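Local coordinates for L-asparaginase I (Vibrio cholerae, PDB 2OCD), which probably catalyses the hydrolysis of L-asparagine to L-aspartate and ammonium, as a homotetrameric cytoplasmic enzyme of the asparaginase 1 family, at residues Glu225-Thr230 / Ala256-Ala261; Ile216-Gly221 / Gly246-Asn251; Ala237-Thr242 / Ala308-Leu313; Val279-Tyr284 / Ala289-Gly294; Met104-Gly109 / Val330-Met335. All coordinates share one frame; numbering follows the deposited sequence.

Overall arrangement
Read from the N terminus, the chain first enters contact 5, whose segment 104-109 waits for 330-335 near the C terminus and so closes a loop around all the others, joining the N-terminal part of the fold to its tail. Within that loop, strand 213-217 opens contact 2, helix 224-231 opens contact 1 and strand 237-242 opens contact 3, which close at 246-251, 256-261 and 308-313 respectively. Contacts 1, 2 and 3 cross one another pairwise, as expected where strands and helices alternate around a parallel sheet. Contact 4 is local, lies inside contact 3 and follows contacts 1 and 2 in series. Contacts 3 and 5 meet directly through the salt bridge of Lys-309 with Glu-334.

Contact 1 of 5, residues Glu225-Thr230 / Ala256-Ala261; sequences EVIRNT and AQLKAA
Two neighbouring helices of the C-terminal alpha/beta domain, 224-231 and 252-263, run nearly parallel here, their segments 225-230 and 256-261 inclined by 16° with axes 10.4 Å apart at closest approach. Such a spacing leaves the contact to a few side chains. From the first helix Ile-227 reaches across with its CG2 methyl, which lies 4.4 Å from Gln-257 CB and 4.5 Å from Leu-258 CD2, on the inner, buried side of the groove. The outer side is built by Arg-228 and Gln-257, lying side by side and pointing the same way. Arg-228 CG swings away from its own backbone N (chi1 -174°), and this places its aliphatic root beside the amide, with CG 4.0 Å from Gln-257 OE1. The guanidinium, turned almost perpendicular to that amide, travels on away from Gln-257 and makes a weak hydrogen bond from NH2 to Asn-229 OD1. Within the same turn Thr-230 OG1 bonds back to Ile-227 O at 2.6 Å. Beneath, Ile-227 rests on Ile-216 and Leu-258 on Leu-240, while Asn-229 packs on Asn-229 of the second subunit. The pair exemplifies adjacent helices packed along one face of a parallel sheet in a three-layer alpha/beta fold.

Contact 2 of 5, residues Ile216-Gly221 / Gly246-Asn251; sequences ITMYPG and GNAPQN
The Met-218 side chain, a selenomethionine, leaves the backbone with CG opposite its carbonyl carbon (chi1 -57°) and then bends at chi2 (-79°), a course that carries its selenium and terminal methyl across to Ala-248 and Pro-249. Its last two atoms divide the work. The methyl CE meets the Ala-248 methyl, CB, at 4.0 Å, and the atom before it, SE, lies 4.2 Å from Pro-249 CD, the ring carbon next to the proline nitrogen. The long side chain and the ring meet at a slant, and the contact is wholly apolar. Around this point the backbones stand well apart, with Met-218 CA and Ala-248 CA 7.4 Å from each other, so one long side chain spans the gap. Leu-240 and Phe-243 also touch Met-218, which is buried. On the far side of its segment Tyr-219 turns away and gives its OH to a hydrogen bond with Ile-213 O of the second subunit, whereas Asn-247 ND2 makes a weak one with Asp-92 OD2 of that subunit, a predicted substrate-binding residue. Two loops following neighbouring strands, 213-217 and 237-242, thus meet beyond the C-terminal ends of a parallel sheet.

Contact 3 of 5, residues Ala237-Thr242 / Ala308-Leu313; sequences AMILLT and AKLHYL
An extended strand, 237-242, faces one turn of helix 303-315, and their backbones come nearest at Ala-237 and Leu-310, whose CA atoms are 7.5 Å apart. Alternation along the strand turns Ala-237 and Ile-239 toward the helix and Met-238, between them, away from it. Against this pair reaches Leu-310, the one residue of the helical turn in contact with the strand. With CG opposite the carbonyl carbon (chi1 -83°), the leucine spreads its two methyls over the strand: CD2 touches Ala-237 CB at 3.8 Å, while CD1 lies 4.0 Å from that same CB and 3.9 Å from Ile-239 CG1. The small alanine is therefore met by both branches of the fork, whereas the isoleucine offers its CG1 methylene and slides past Leu-310 in the opposite direction. All three residues are buried. Ile-267 and Met-327 add further contacts to Leu-310, and Ile-239 also packs on Val-269 and Leu-271 of the next strand. Helix 224-231 and helix 252-263 pack near Met-238 and Leu-240, the residues directed to the other side; helix 303-315 on this side completes the layering characteristic of a three-layer alpha-beta-alpha sandwich built on a parallel sheet.

Contact 4 of 5, residues Val279-Tyr284 / Ala289-Gly294; sequences VNMGGY and ALADAG
At the tight part of this contact, the methyl of Met-281 (selenomethionine) sits against the backbone of the short helix 289-292. Its CE is 3.6 Å from Ala-291 N and 3.7 Å from Ala-291 CA, and it lies 4.0 Å from both Leu-290 CB and Ala-291 CB, so that it nestles where two successive residues join. The side chain runs straight out through chi2 and bends only at chi3 (53°), a turn that tips CE onto the helix. Leu-290 belongs to the buried side, touching Leu-255, Asn-270 and Ala-248, and Met-281 rests on Asn-270 and Ser-297. The other side looks outward: Ala-291 is exposed, as are Asn-280 and Gly-282 on the facing loop. The loop holds its own shape by an Asx turn, in which Gly-282 N donates to Asn-280 OD1 at 3.3 Å, in the plane of the amide carbonyl and on a lone pair. The helix ends differently, in a Schellman motif, with Gly-294 at positive phi and its N bonded to Ala-291 O at 2.8 Å. Contact 4 thus illustrates a local loop-to-helix closure, an Asx turn packed through one side chain against a short helix ending in a Schellman motif.

Contact 5 of 5, residues Met104-Gly109 / Val330-Met335; sequences MFENLG and VLRGEM
Arg-332, bent at chi2 (-85°) toward strand 105-106, makes the principal bond, giving its NE hydrogen to the backbone oxygen of Phe-105 at 3.0 Å, nearly in line with the C=O bond although the oxygen is tilted 25° from the guanidinium plane. NH2 of Arg-332 adds a weak bond to the same Phe-105 O. Weak bonds from NE to Ser-102 O and from NH2 to Phe-103 O extend this grip to the last turn of helix 94-104. On its own segment Arg-332 NH1 bonds to Leu-331 O at 3.0 Å, within the guanidinium plane but from above that carbonyl. A water in the guanidinium plane accepts from Arg-332 NH1 and donates to Glu-106 OE1 at 3.2 Å; the direct approach of Glu-106 OE1 to Arg-332 NH2 is 4.2 Å and purely electrostatic. Glu-334 steadies the loop, its OE1 taking Arg-332 N on the syn lone pair at 2.6 Å and its OE2 taking Leu-331 N. Packing is slight, with Glu-106 CB 4.1 Å from Arg-332 NH2; Glu-106 OE2 salt-bridges Lys-204. The loop after helix 320-327 is thereby joined to helix 94-104 and strand 105-106, while Phe-105 packs on helix 65-78 and Leu-331 on helix 303-315.

Contact 1 of 5, residues Glu225-Thr230 / Ala256-Ala261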
# COMPACT_ATOMS: atom_id res chain seq x y z
N GLU B 225 5.89 -0.05 43.25
CA GLU B 225 5.02 -0.96 43.96
C GLU B 225 4.28 -1.94 43.05
O GLU B 225 4.20 -3.13 43.39
CB GLU B 225 4.02 -0.18 44.80
CG GLU B 225 4.67 0.61 45.92
CD GLU B 225 3.78 1.73 46.38
OE1 GLU B 225 4.02 2.88 45.95
OE2 GLU B 225 2.82 1.45 47.13
N VAL B 226 3.74 -1.52 41.91
CA VAL B 226 3.21 -2.53 40.98
C VAL B 226 4.36 -3.41 40.42
O VAL B 226 4.23 -4.64 40.23
CB VAL B 226 2.39 -1.94 39.83
CG1 VAL B 226 1.87 -0.55 40.21
CG2 VAL B 226 3.17 -1.89 38.52
N ILE B 227 5.51 -2.81 40.18
CA ILE B 227 6.65 -3.58 39.72
C ILE B 227 7.19 -4.54 40.77
O ILE B 227 7.64 -5.62 40.45
CB ILE B 227 7.71 -2.64 39.10
CG1 ILE B 227 7.18 -2.20 37.72
CG2 ILE B 227 9.10 -3.33 39.03
CD1 ILE B 227 7.72 -0.90 37.23
N ARG B 228 7.09 -4.16 42.03
CA ARG B 228 7.44 -5.07 43.11
C ARG B 228 6.57 -6.32 43.07
O ARG B 228 7.09 -7.40 43.16
CB ARG B 228 7.29 -4.36 44.44
CG ARG B 228 7.76 -5.16 45.61
CD ARG B 228 7.21 -4.55 46.87
NE ARG B 228 5.74 -4.66 46.87
CZ ARG B 228 4.89 -3.74 47.34
NH1 ARG B 228 5.35 -2.59 47.86
NH2 ARG B 228 3.57 -3.96 47.27
N ASN B 229 5.26 -6.14 42.89
CA ASN B 229 4.29 -7.24 42.77
C ASN B 229 4.64 -8.20 41.68
O ASN B 229 4.52 -9.41 41.84
CB ASN B 229 2.87 -6.70 42.47
CG ASN B 229 2.23 -6.02 43.68
OD1 ASN B 229 2.74 -6.11 44.80
ND2 ASN B 229 1.11 -5.31 43.45
N THR B 230 5.06 -7.65 40.54
CA THR B 230 5.40 -8.48 39.40
C THR B 230 6.71 -9.27 39.63
O THR B 230 7.00 -10.20 38.88
CB THR B 230 5.63 -7.63 38.12
OG1 THR B 230 6.76 -6.75 38.33
CG2 THR B 230 4.40 -6.82 37.75
N ALA B 256 16.39 0.47 41.22
CA ALA B 256 16.75 -0.38 42.34
C ALA B 256 16.06 -1.75 42.35
O ALA B 256 16.74 -2.77 42.53
CB ALA B 256 16.48 0.31 43.62
N GLN B 257 14.74 -1.79 42.14
CA GLN B 257 14.00 -3.08 42.12
C GLN B 257 14.56 -4.00 41.06
O GLN B 257 14.80 -5.19 41.30
CB GLN B 257 12.53 -2.89 41.77
CG GLN B 257 11.68 -2.18 42.80
CD GLN B 257 11.65 -2.90 44.13
OE1 GLN B 257 11.32 -4.10 44.21
NE2 GLN B 257 11.97 -2.16 45.20
N LEU B 258 14.76 -3.45 39.87
CA LEU B 258 15.21 -4.27 38.75
C LEU B 258 16.59 -4.86 39.06
O LEU B 258 16.81 -6.08 38.89
CB LEU B 258 15.16 -3.48 37.43
CG LEU B 258 13.72 -3.05 37.05
CD1 LEU B 258 13.74 -2.05 35.90
CD2 LEU B 258 12.80 -4.25 36.72
N LYS B 259 17.49 -4.02 39.57
CA LYS B 259 18.80 -4.46 40.04
C LYS B 259 18.74 -5.53 41.16
O LYS B 259 19.46 -6.51 41.12
CB LYS B 259 19.62 -3.26 40.54
CG LYS B 259 21.16 -3.51 40.64
CD LYS B 259 21.88 -2.35 41.38
CE LYS B 259 23.44 -2.34 41.22
NZ LYS B 259 23.97 -1.34 40.16
N ALA B 260 17.88 -5.33 42.14
CA ALA B 260 17.75 -6.27 43.23
C ALA B 260 17.28 -7.65 42.68
O ALA B 260 17.76 -8.71 43.14
CB ALA B 260 16.80 -5.70 44.32
N ALA B 261 16.41 -7.61 41.67
CA ALA B 261 15.83 -8.82 41.05
C ALA B 261 16.86 -9.56 40.22
O ALA B 261 16.92 -10.79 40.26
CB ALA B 261 14.62 -8.47 40.18

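Contact 2 of 5, residues Ile216-Gly221 / Gly246-Asn251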
# COMPACT_ATOMS: atom_id res chain seq x y z
N ILE B 216 6.04 -6.69 32.11
CA ILE B 216 5.63 -5.32 32.50
C ILE B 216 5.61 -4.38 31.30
O ILE B 216 6.58 -4.32 30.52
CB ILE B 216 6.59 -4.65 33.52
CG1 ILE B 216 6.90 -5.52 34.71
CG2 ILE B 216 6.00 -3.36 34.11
CD1 ILE B 216 8.10 -4.95 35.54
N THR B 217 4.51 -3.64 31.18
CA THR B 217 4.31 -2.60 30.20
C THR B 217 4.46 -1.28 30.97
O THR B 217 3.67 -0.96 31.84
CB THR B 217 2.90 -2.61 29.58
OG1 THR B 217 2.56 -3.94 29.16
CG2 THR B 217 2.83 -1.64 28.39
N MSE B 218 5.47 -0.51 30.61
CA MSE B 218 5.68 0.73 31.29
C MSE B 218 4.61 1.68 30.79
O MSE B 218 4.23 1.65 29.64
CB MSE B 218 7.04 1.30 30.98
CG MSE B 218 8.17 0.40 31.31
SE MSE B 218 8.63 0.36 33.17
CE MSE B 218 10.44 -0.36 33.02
N TYR B 219 4.16 2.53 31.68
CA TYR B 219 3.38 3.66 31.31
C TYR B 219 3.90 4.76 32.18
O TYR B 219 4.61 4.50 33.12
CB TYR B 219 1.91 3.42 31.55
CG TYR B 219 1.57 2.83 32.89
CD1 TYR B 219 1.30 3.66 33.98
CD2 TYR B 219 1.49 1.44 33.07
CE1 TYR B 219 0.93 3.16 35.20
CE2 TYR B 219 1.15 0.89 34.30
CZ TYR B 219 0.85 1.78 35.38
OH TYR B 219 0.53 1.28 36.64
N PRO B 220 3.56 6.01 31.86
CA PRO B 220 4.09 7.11 32.65
C PRO B 220 3.56 7.04 34.06
O PRO B 220 2.37 6.78 34.25
CB PRO B 220 3.54 8.35 31.93
CG PRO B 220 3.13 7.85 30.58
CD PRO B 220 2.67 6.49 30.80
N GLY B 221 4.44 7.25 35.03
CA GLY B 221 4.07 7.15 36.44
C GLY B 221 4.03 5.74 37.03
O GLY B 221 3.74 5.61 38.20
N GLY B 246 13.94 1.89 23.71
CA GLY B 246 14.18 1.05 24.85
C GLY B 246 14.35 1.85 26.11
O GLY B 246 15.21 1.54 26.92
N ASN B 247 13.52 2.88 26.27
CA ASN B 247 13.71 3.87 27.32
C ASN B 247 12.75 3.64 28.47
O ASN B 247 11.53 3.53 28.25
CB ASN B 247 13.45 5.25 26.75
CG ASN B 247 14.56 5.74 25.91
OD1 ASN B 247 15.71 5.74 26.34
ND2 ASN B 247 14.25 6.16 24.68
N ALA B 248 13.30 3.63 29.68
CA ALA B 248 12.49 3.57 30.90
C ALA B 248 12.44 4.91 31.66
O ALA B 248 13.29 5.76 31.48
CB ALA B 248 13.00 2.49 31.83
N PRO B 249 11.43 5.07 32.52
CA PRO B 249 11.27 6.17 33.47
C PRO B 249 12.50 6.65 34.26
O PRO B 249 12.50 7.81 34.69
CB PRO B 249 10.24 5.61 34.45
CG PRO B 249 9.36 4.83 33.59
CD PRO B 249 10.27 4.16 32.58
N GLN B 250 13.49 5.79 34.47
CA GLN B 250 14.65 6.22 35.25
C GLN B 250 14.27 6.81 36.63
O GLN B 250 14.98 7.67 37.14
CB GLN B 250 15.52 7.23 34.47
CG GLN B 250 15.21 8.70 34.75
CD GLN B 250 16.02 9.70 33.91
OE1 GLN B 250 16.06 9.65 32.65
NE2 GLN B 250 16.65 10.67 34.61
N ASN B 251 13.17 6.40 37.24
CA ASN B 251 13.03 6.69 38.65
C ASN B 251 13.90 5.69 39.43
O ASN B 251 13.81 4.49 39.21
CB ASN B 251 11.56 6.84 39.15
CG ASN B 251 10.83 5.52 39.31
OD1 ASN B 251 10.55 5.07 40.42
ND2 ASN B 251 10.46 4.93 38.18

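Contact 3 of 5, residues Ala237-Thr242 / Ala308-Leu313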
# COMPACT_ATOMS: atom_id res chain seq x y z
N ALA B 237 11.81 -14.87 35.49
CA ALA B 237 12.14 -13.99 34.37
C ALA B 237 11.08 -12.91 34.20
O ALA B 237 9.97 -13.01 34.75
CB ALA B 237 12.35 -14.76 33.06
N MSE B 238 11.44 -11.88 33.43
CA MSE B 238 10.75 -10.61 33.41
C MSE B 238 11.00 -9.89 32.09
O MSE B 238 12.13 -9.47 31.78
CB MSE B 238 11.30 -9.78 34.57
CG MSE B 238 11.12 -8.24 34.52
SE MSE B 238 9.32 -7.75 34.98
CE MSE B 238 8.84 -9.27 36.17
N ILE B 239 9.96 -9.74 31.30
CA ILE B 239 10.02 -8.96 30.07
C ILE B 239 9.51 -7.53 30.33
O ILE B 239 8.42 -7.31 30.80
CB ILE B 239 9.22 -9.64 28.92
CG1 ILE B 239 9.75 -11.04 28.67
CG2 ILE B 239 9.29 -8.82 27.63
CD1 ILE B 239 8.88 -11.83 27.68
N LEU B 240 10.34 -6.56 29.97
CA LEU B 240 10.06 -5.17 30.19
C LEU B 240 9.75 -4.53 28.87
O LEU B 240 10.64 -4.46 28.06
CB LEU B 240 11.32 -4.57 30.73
CG LEU B 240 11.24 -3.56 31.83
CD1 LEU B 240 10.55 -4.18 33.05
CD2 LEU B 240 12.74 -3.21 32.06
N LEU B 241 8.49 -4.12 28.64
CA LEU B 241 8.09 -3.49 27.39
C LEU B 241 8.25 -1.98 27.62
O LEU B 241 7.50 -1.35 28.39
CB LEU B 241 6.65 -3.90 26.99
CG LEU B 241 6.23 -5.39 27.03
CD1 LEU B 241 4.69 -5.65 27.12
CD2 LEU B 241 6.82 -6.21 25.86
N THR B 242 9.25 -1.39 26.98
CA THR B 242 9.60 0.00 27.22
C THR B 242 9.24 0.86 26.01
O THR B 242 8.79 0.31 24.98
CB THR B 242 11.09 0.15 27.54
OG1 THR B 242 11.85 -0.28 26.42
CG2 THR B 242 11.50 -0.68 28.81
N ALA B 308 9.03 -17.32 24.33
CA ALA B 308 9.50 -18.58 23.84
C ALA B 308 10.93 -18.91 24.23
O ALA B 308 11.20 -20.06 24.61
CB ALA B 308 9.40 -18.61 22.38
N LYS B 309 11.84 -17.92 24.08
CA LYS B 309 13.28 -18.14 24.10
C LYS B 309 13.64 -18.31 25.55
O LYS B 309 14.44 -19.19 25.91
CB LYS B 309 14.04 -16.98 23.43
CG LYS B 309 15.57 -17.20 23.18
CD LYS B 309 16.23 -15.97 22.52
CE LYS B 309 17.72 -16.10 22.19
NZ LYS B 309 18.31 -14.79 21.58
N LEU B 310 13.02 -17.48 26.39
CA LEU B 310 13.16 -17.63 27.84
C LEU B 310 12.69 -19.02 28.33
O LEU B 310 13.34 -19.64 29.20
CB LEU B 310 12.43 -16.50 28.59
CG LEU B 310 13.15 -15.14 28.77
CD1 LEU B 310 12.18 -14.01 29.13
CD2 LEU B 310 14.32 -15.15 29.79
N HIS B 311 11.60 -19.55 27.75
CA HIS B 311 11.07 -20.84 28.20
C HIS B 311 12.00 -21.97 27.75
O HIS B 311 12.15 -23.01 28.40
CB HIS B 311 9.69 -21.12 27.62
CG HIS B 311 8.51 -20.62 28.42
ND1 HIS B 311 8.04 -19.32 28.34
CD2 HIS B 311 7.62 -21.28 29.22
CE1 HIS B 311 6.97 -19.19 29.11
NE2 HIS B 311 6.69 -20.37 29.65
N TYR B 312 12.57 -21.80 26.57
CA TYR B 312 13.60 -22.71 26.07
C TYR B 312 14.74 -22.76 27.06
O TYR B 312 14.97 -23.81 27.63
CB TYR B 312 14.10 -22.28 24.70
CG TYR B 312 15.39 -22.91 24.30
CD1 TYR B 312 15.50 -24.27 24.20
CD2 TYR B 312 16.49 -22.15 23.98
CE1 TYR B 312 16.70 -24.88 23.83
CE2 TYR B 312 17.70 -22.75 23.61
CZ TYR B 312 17.79 -24.12 23.53
OH TYR B 312 18.97 -24.73 23.14
N LEU B 313 15.39 -21.61 27.28
CA LEU B 313 16.63 -21.55 28.07
C LEU B 313 16.45 -21.83 29.56
O LEU B 313 17.25 -22.56 30.19
CB LEU B 313 17.30 -20.19 27.92
CG LEU B 313 17.88 -19.87 26.55
CD1 LEU B 313 18.07 -18.37 26.51
CD2 LEU B 313 19.22 -20.63 26.22

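Contact 4 of 5, residues Val279-Tyr284 / Ala289-Gly294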
# COMPACT_ATOMS: atom_id res chain seq x y z
N VAL B 279 15.21 -2.34 20.23
CA VAL B 279 15.86 -1.80 21.41
C VAL B 279 17.39 -1.59 21.17
O VAL B 279 18.08 -2.44 20.60
CB VAL B 279 15.61 -2.69 22.68
CG1 VAL B 279 16.65 -2.36 23.78
CG2 VAL B 279 14.15 -2.54 23.20
N ASN B 280 17.87 -0.42 21.59
CA ASN B 280 19.27 0.01 21.49
C ASN B 280 19.71 0.53 22.87
O ASN B 280 19.64 1.73 23.17
CB ASN B 280 19.38 1.12 20.46
CG ASN B 280 20.82 1.44 20.03
OD1 ASN B 280 21.81 1.20 20.74
ND2 ASN B 280 20.93 2.03 18.85
N MSE B 281 20.15 -0.38 23.71
CA MSE B 281 20.76 -0.00 24.98
C MSE B 281 22.29 0.05 24.90
O MSE B 281 22.98 -0.34 25.84
CB MSE B 281 20.36 -0.98 26.08
CG MSE B 281 18.87 -1.12 26.39
SE MSE B 281 18.69 -2.78 27.46
CE MSE B 281 20.02 -2.39 28.89
N GLY B 282 22.84 0.58 23.81
CA GLY B 282 24.31 0.68 23.66
C GLY B 282 24.97 1.74 24.54
O GLY B 282 26.17 1.66 24.82
N GLY B 283 24.18 2.72 24.98
CA GLY B 283 24.71 3.85 25.72
C GLY B 283 24.33 5.19 25.13
O GLY B 283 23.72 5.98 25.79
N TYR B 284 24.67 5.47 23.88
CA TYR B 284 24.21 6.75 23.29
C TYR B 284 22.67 6.83 23.20
O TYR B 284 22.09 7.76 23.72
CB TYR B 284 24.83 7.07 21.91
CG TYR B 284 26.33 7.36 21.90
CD1 TYR B 284 26.93 8.13 22.89
CD2 TYR B 284 27.14 6.85 20.89
CE1 TYR B 284 28.31 8.38 22.88
CE2 TYR B 284 28.52 7.09 20.86
CZ TYR B 284 29.09 7.86 21.85
OH TYR B 284 30.43 8.10 21.82
N ALA B 289 21.40 3.41 32.32
CA ALA B 289 20.71 3.25 33.63
C ALA B 289 20.30 1.80 33.76
O ALA B 289 20.51 1.16 34.79
CB ALA B 289 19.46 4.14 33.73
N LEU B 290 19.75 1.32 32.65
CA LEU B 290 19.07 0.05 32.61
C LEU B 290 20.11 -1.06 32.55
O LEU B 290 19.91 -2.11 33.17
CB LEU B 290 18.11 0.03 31.42
CG LEU B 290 16.64 -0.33 31.68
CD1 LEU B 290 16.16 -0.03 33.08
CD2 LEU B 290 15.70 0.31 30.63
N ALA B 291 21.23 -0.80 31.87
CA ALA B 291 22.31 -1.78 31.76
C ALA B 291 22.94 -2.03 33.11
O ALA B 291 23.13 -3.17 33.49
CB ALA B 291 23.37 -1.34 30.76
N ASP B 292 23.19 -0.94 33.82
CA ASP B 292 23.80 -0.95 35.15
C ASP B 292 22.93 -1.74 36.18
O ASP B 292 23.44 -2.43 37.07
CB ASP B 292 23.98 0.51 35.64
CG ASP B 292 25.09 1.30 34.87
OD1 ASP B 292 25.71 0.79 33.87
OD2 ASP B 292 25.34 2.46 35.29
N ALA B 293 21.62 -1.64 36.05
CA ALA B 293 20.69 -2.45 36.82
C ALA B 293 20.63 -3.95 36.39
O ALA B 293 19.92 -4.74 36.99
CB ALA B 293 19.32 -1.80 36.78
N GLY B 294 21.37 -4.33 35.36
CA GLY B 294 21.45 -5.74 34.90
C GLY B 294 20.44 -6.20 33.83
O GLY B 294 20.37 -7.40 33.51

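Contact 5 of 5, residues Met104-Gly109 / Val330-Met335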
# COMPACT_ATOMS: atom_id res chain seq x y z
N MSE B 104 12.85 -25.07 20.49
CA MSE B 104 12.85 -26.45 20.87
C MSE B 104 13.55 -27.36 19.89
O MSE B 104 14.12 -28.37 20.31
CB MSE B 104 11.42 -26.94 21.05
CG MSE B 104 10.80 -26.39 22.31
SE MSE B 104 8.92 -26.82 22.55
CE MSE B 104 9.19 -28.68 23.08
N PHE B 105 13.46 -27.04 18.60
CA PHE B 105 14.09 -27.86 17.59
C PHE B 105 15.49 -27.37 17.38
O PHE B 105 15.73 -26.19 17.19
CB PHE B 105 13.37 -27.82 16.24
CG PHE B 105 11.98 -28.39 16.25
CD1 PHE B 105 11.66 -29.52 16.97
CD2 PHE B 105 11.00 -27.82 15.46
CE1 PHE B 105 10.39 -30.02 16.96
CE2 PHE B 105 9.74 -28.34 15.43
CZ PHE B 105 9.44 -29.42 16.19
N GLU B 106 16.41 -28.31 17.33
CA GLU B 106 17.81 -28.03 17.20
C GLU B 106 18.34 -28.81 15.99
O GLU B 106 18.14 -30.02 15.87
CB GLU B 106 18.45 -28.43 18.52
CG GLU B 106 19.87 -28.88 18.46
CD GLU B 106 20.60 -28.54 19.77
OE1 GLU B 106 20.81 -27.31 20.00
OE2 GLU B 106 20.93 -29.47 20.55
N ASN B 107 18.97 -28.09 15.06
CA ASN B 107 19.46 -28.65 13.80
C ASN B 107 18.35 -29.24 12.96
O ASN B 107 18.48 -30.32 12.41
CB ASN B 107 20.57 -29.69 14.03
CG ASN B 107 21.71 -29.14 14.88
OD1 ASN B 107 22.05 -27.95 14.82
ND2 ASN B 107 22.28 -30.01 15.70
N LEU B 108 17.25 -28.51 12.87
CA LEU B 108 16.13 -28.89 11.99
C LEU B 108 16.62 -28.90 10.54
O LEU B 108 17.16 -27.89 10.05
CB LEU B 108 15.01 -27.87 12.15
CG LEU B 108 13.67 -28.17 11.54
CD1 LEU B 108 13.08 -29.34 12.33
CD2 LEU B 108 12.81 -26.87 11.55
N GLY B 109 16.49 -30.06 9.90
CA GLY B 109 16.82 -30.25 8.47
C GLY B 109 15.60 -30.55 7.60
O GLY B 109 15.74 -31.17 6.54
N VAL B 330 21.87 -14.84 18.82
CA VAL B 330 20.91 -15.17 17.80
C VAL B 330 20.91 -16.66 17.71
O VAL B 330 21.94 -17.25 17.39
CB VAL B 330 21.23 -14.55 16.39
CG1 VAL B 330 20.16 -14.94 15.38
CG2 VAL B 330 21.33 -13.04 16.47
N LEU B 331 19.80 -17.31 18.01
CA LEU B 331 19.87 -18.76 18.03
C LEU B 331 19.14 -19.35 16.83
O LEU B 331 19.55 -20.40 16.35
CB LEU B 331 19.34 -19.29 19.38
CG LEU B 331 20.09 -18.85 20.67
CD1 LEU B 331 19.53 -19.46 21.96
CD2 LEU B 331 21.57 -19.22 20.52
N ARG B 332 18.08 -18.67 16.35
CA ARG B 332 17.25 -19.18 15.26
C ARG B 332 16.65 -18.08 14.39
O ARG B 332 15.51 -18.21 13.90
CB ARG B 332 16.11 -20.06 15.76
CG ARG B 332 16.48 -21.17 16.75
CD ARG B 332 16.97 -22.49 16.14
NE ARG B 332 17.02 -23.49 17.22
CZ ARG B 332 18.00 -23.57 18.12
NH1 ARG B 332 19.06 -22.77 18.04
NH2 ARG B 332 17.93 -24.45 19.11
N GLY B 333 17.45 -17.03 14.18
CA GLY B 333 17.08 -15.92 13.30
C GLY B 333 15.97 -15.04 13.87
O GLY B 333 15.38 -14.25 13.13
N GLU B 334 15.70 -15.15 15.17
CA GLU B 334 14.59 -14.43 15.87
C GLU B 334 14.82 -12.94 16.07
O GLU B 334 13.90 -12.20 16.50
CB GLU B 334 14.31 -15.03 17.26
CG GLU B 334 15.41 -14.82 18.29
CD GLU B 334 16.55 -15.89 18.26
OE1 GLU B 334 16.60 -16.78 17.38
OE2 GLU B 334 17.45 -15.84 19.16
N MSE B 335 16.04 -12.50 15.79
CA MSE B 335 16.42 -11.15 16.04
C MSE B 335 17.71 -10.87 15.34
O MSE B 335 18.41 -11.77 14.95
CB MSE B 335 16.62 -10.91 17.54
CG MSE B 335 17.88 -11.50 18.06
SE MSE B 335 18.04 -11.49 20.00
CE MSE B 335 19.80 -12.30 20.09
O HOH W 1 20.91 -24.10 20.21